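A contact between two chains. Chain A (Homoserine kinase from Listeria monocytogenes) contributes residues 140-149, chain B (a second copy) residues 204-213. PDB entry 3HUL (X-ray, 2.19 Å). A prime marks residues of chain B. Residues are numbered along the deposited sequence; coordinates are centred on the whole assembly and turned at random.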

# COMPACT_ATOMS: atom_id res chain seq x y z
N LYS A 140 -5.98 5.19 21.23
CA LYS A 140 -5.91 4.76 22.62
C LYS A 140 -7.34 4.79 23.11
O LYS A 140 -7.95 5.86 23.15
CB LYS A 140 -5.00 5.69 23.43
CG LYS A 140 -4.74 5.16 24.84
CD LYS A 140 -3.53 5.80 25.47
CE LYS A 140 -3.35 5.25 26.87
NZ LYS A 140 -4.40 5.78 27.76
N LEU A 141 -7.88 3.62 23.43
CA LEU A 141 -9.31 3.43 23.66
C LEU A 141 -9.43 2.73 24.98
O LEU A 141 -9.15 1.52 25.10
CB LEU A 141 -9.94 2.53 22.59
CG LEU A 141 -9.64 2.83 21.13
CD1 LEU A 141 -10.27 1.76 20.22
CD2 LEU A 141 -10.12 4.22 20.76
N ASP A 142 -9.87 3.49 25.98
CA ASP A 142 -9.64 3.12 27.36
C ASP A 142 -9.63 1.61 27.59
O ASP A 142 -10.58 0.87 27.26
CB ASP A 142 -10.40 4.01 28.35
CG ASP A 142 -9.68 5.37 28.56
OD1 ASP A 142 -8.66 5.62 27.86
OD2 ASP A 142 -10.10 6.17 29.43
N GLY A 143 -8.48 1.19 28.08
CA GLY A 143 -8.01 -0.16 27.89
C GLY A 143 -6.77 -0.08 27.01
O GLY A 143 -5.65 0.23 27.49
N GLU A 144 -6.98 -0.29 25.72
CA GLU A 144 -5.91 -0.78 24.86
C GLU A 144 -5.41 0.24 23.86
O GLU A 144 -5.92 1.36 23.79
CB GLU A 144 -6.40 -1.99 24.09
CG GLU A 144 -7.26 -2.93 24.86
CD GLU A 144 -8.50 -3.25 24.09
OE1 GLU A 144 -8.53 -4.32 23.41
OE2 GLU A 144 -9.44 -2.41 24.13
N ASP A 145 -4.42 -0.17 23.08
CA ASP A 145 -3.89 0.64 21.99
C ASP A 145 -3.94 -0.14 20.69
O ASP A 145 -3.65 -1.34 20.66
CB ASP A 145 -2.46 1.06 22.28
CG ASP A 145 -2.33 1.77 23.59
OD1 ASP A 145 -2.70 2.96 23.67
OD2 ASP A 145 -1.86 1.14 24.55
N PHE A 146 -4.35 0.57 19.65
CA PHE A 146 -4.33 0.04 18.30
C PHE A 146 -3.54 1.02 17.47
O PHE A 146 -3.64 2.24 17.67
CB PHE A 146 -5.75 -0.13 17.77
CG PHE A 146 -6.59 -1.03 18.62
CD1 PHE A 146 -6.55 -2.40 18.43
CD2 PHE A 146 -7.38 -0.51 19.64
CE1 PHE A 146 -7.34 -3.25 19.24
CE2 PHE A 146 -8.14 -1.34 20.45
CZ PHE A 146 -8.12 -2.71 20.25
N TYR A 147 -2.72 0.50 16.58
CA TYR A 147 -1.85 1.35 15.80
C TYR A 147 -1.47 0.65 14.49
O TYR A 147 -1.47 -0.58 14.41
CB TYR A 147 -0.61 1.79 16.61
CG TYR A 147 0.29 0.68 17.08
CD1 TYR A 147 1.13 0.03 16.17
CD2 TYR A 147 0.33 0.28 18.43
CE1 TYR A 147 1.98 -1.01 16.58
CE2 TYR A 147 1.18 -0.77 18.86
CZ TYR A 147 2.01 -1.40 17.91
OH TYR A 147 2.87 -2.43 18.25
N VAL A 148 -1.23 1.45 13.47
CA VAL A 148 -0.69 0.95 12.21
C VAL A 148 0.50 1.83 11.88
O VAL A 148 0.39 3.06 11.93
CB VAL A 148 -1.73 1.03 11.04
CG1 VAL A 148 -1.14 0.41 9.78
CG2 VAL A 148 -3.03 0.30 11.40
N ARG A 149 1.61 1.19 11.56
CA ARG A 149 2.79 1.90 11.05
C ARG A 149 2.82 1.89 9.52
O ARG A 149 2.72 0.85 8.90
CB ARG A 149 4.09 1.29 11.60
CG ARG A 149 5.39 1.85 10.97
CD ARG A 149 6.58 1.03 11.52
NE ARG A 149 7.91 1.58 11.26
CZ ARG A 149 8.65 1.35 10.18
NH1 ARG A 149 8.18 0.59 9.19
NH2 ARG A 149 9.86 1.90 10.07
N THR B 204 -7.92 -7.97 9.42
CA THR B 204 -8.24 -8.34 10.83
C THR B 204 -8.36 -7.11 11.71
O THR B 204 -9.37 -6.91 12.38
CB THR B 204 -7.15 -9.21 11.47
OG1 THR B 204 -7.12 -10.47 10.82
CG2 THR B 204 -7.39 -9.43 12.97
N LEU B 205 -7.32 -6.29 11.72
CA LEU B 205 -7.35 -5.06 12.50
C LEU B 205 -8.44 -4.11 11.99
O LEU B 205 -9.16 -3.50 12.80
CB LEU B 205 -5.98 -4.38 12.49
CG LEU B 205 -5.83 -3.02 13.20
CD1 LEU B 205 -6.36 -3.05 14.64
CD2 LEU B 205 -4.35 -2.63 13.14
N ALA B 206 -8.61 -4.01 10.67
CA ALA B 206 -9.62 -3.07 10.16
C ALA B 206 -11.01 -3.48 10.64
O ALA B 206 -11.82 -2.63 11.08
CB ALA B 206 -9.60 -2.99 8.62
N GLY B 207 -11.29 -4.78 10.54
CA GLY B 207 -12.58 -5.33 10.96
C GLY B 207 -12.85 -5.05 12.44
O GLY B 207 -13.96 -4.68 12.82
N GLU B 208 -11.83 -5.24 13.26
CA GLU B 208 -11.91 -4.97 14.69
C GLU B 208 -12.18 -3.48 14.97
O GLU B 208 -12.87 -3.14 15.94
CB GLU B 208 -10.63 -5.48 15.36
CG GLU B 208 -10.38 -4.94 16.75
CD GLU B 208 -9.38 -5.79 17.55
OE1 GLU B 208 -8.35 -6.24 16.96
OE2 GLU B 208 -9.63 -6.02 18.76
N MET B 209 -11.65 -2.58 14.13
CA MET B 209 -11.97 -1.14 14.26
C MET B 209 -13.36 -0.83 13.76
O MET B 209 -14.07 -0.03 14.36
CB MET B 209 -10.92 -0.25 13.56
CG MET B 209 -9.52 -0.25 14.21
SD MET B 209 -9.41 0.31 15.95
CE MET B 209 -9.43 -1.30 16.72
N MET B 210 -13.75 -1.47 12.65
CA MET B 210 -15.06 -1.32 12.04
C MET B 210 -16.20 -1.60 13.02
O MET B 210 -17.22 -0.91 12.97
CB MET B 210 -15.16 -2.27 10.84
CG MET B 210 -16.14 -1.85 9.74
SD MET B 210 -16.19 -3.05 8.37
CE MET B 210 -14.46 -3.09 7.89
N GLU B 211 -16.02 -2.58 13.92
CA GLU B 211 -17.05 -2.97 14.90
C GLU B 211 -17.09 -2.08 16.15
O GLU B 211 -17.96 -2.22 17.02
CB GLU B 211 -16.92 -4.45 15.28
CG GLU B 211 -17.09 -5.38 14.08
CD GLU B 211 -17.11 -6.86 14.42
OE1 GLU B 211 -16.43 -7.29 15.37
OE2 GLU B 211 -17.80 -7.62 13.70
N ARG B 212 -16.15 -1.14 16.23
CA ARG B 212 -16.11 -0.19 17.34
C ARG B 212 -16.65 1.19 16.94
O ARG B 212 -15.94 2.19 17.11
CB ARG B 212 -14.69 -0.05 17.86
CG ARG B 212 -14.20 -1.21 18.68
CD ARG B 212 -13.49 -0.67 19.89
NE ARG B 212 -12.49 -1.60 20.42
CZ ARG B 212 -11.88 -1.45 21.60
NH1 ARG B 212 -12.19 -0.41 22.37
NH2 ARG B 212 -10.98 -2.33 22.01
N ASP B 213 -17.87 1.24 16.42
CA ASP B 213 -18.49 2.48 15.92
C ASP B 213 -18.99 3.40 17.06
O ASP B 213 -20.12 3.25 17.54
CB ASP B 213 -19.63 2.14 14.94
CG ASP B 213 -20.37 3.37 14.41
OD1 ASP B 213 -20.33 4.46 15.02
OD2 ASP B 213 -21.03 3.23 13.35

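A β-hairpin of chain A lies against the last turns of a helix in chain B and the loop that follows it. The hairpin closes tightly, with Leu141 N hydrogen-bonded to Glu144 O (3.0 Å) and Glu144 N to Leu141 O (2.9 Å). Gly143 sits in the turn with backbone angles at which a CB would jam against the carbonyl oxygen of the residue before, so the turn itself calls for glycine. Strand 144-149 and helix 204-210 run at 135° to one another, their axes 10.4 Å apart at closest approach. Side chains fill that spacing; no backbone hydrogen bond crosses.

The strand's alternation sets the pattern: Glu144, Phe146 and Val148 point toward chain B, while Tyr147 points away. From the helix, Leu205′ and Glu208′ point toward chain A. Met209′ leaves its backbone sideways, but its end comes nearer and brings the methyl into the contact.

Phe146 is the main bump, and four side chains of chain B form the hollow that receives it. Met209′ CE covers one face of the ring, 3.4 Å from Phe146 CG and 3.5 Å from the ring centroid, 13° off the normal. This is a CH-π contact, in which a methyl polarised by the neighbouring sulfur meets the electron-rich face. Leu205′ CD1 approaches obliquely, 3.9 Å from Phe146 CD1, as does Glu208′ OE2, 3.6 Å from Phe146 CE1. Arg212′ NH2 closes the hollow at the ring edge, 3.4 Å from Phe146 CZ.

Leu205′ is the answering bump from the helix. Its CD1 meets the phenylalanine, while Leu205′ CD2 reaches further along the strand to Val148 CG2 at 3.7 Å. Leu205′ CD2 also lies 3.8 Å from the backbone oxygen Tyr147 O. A single forked side chain thus fills the space between two strand residues that project on the same side.

At the turn end of the hairpin the chemistry becomes polar. Arg212′, just past the helix, extends its guanidinium to Glu144, where Arg212′ NH2 donates a hydrogen bond to Glu144 OE2 at 2.6 Å and 160° within a salt bridge. The carboxylate oxygen lies near the guanidinium plane, where the N-H groups point. One flat face of the guanidinium packs on carbon: Leu141 CD1, 3.6 Å from Arg212′ NH1, and Phe146 CE2 lie over the same face.

The rule is economical: one ring in a mixed pocket, one branched side chain beside it, and an arginine that pairs charge in its plane and packs carbon on its face.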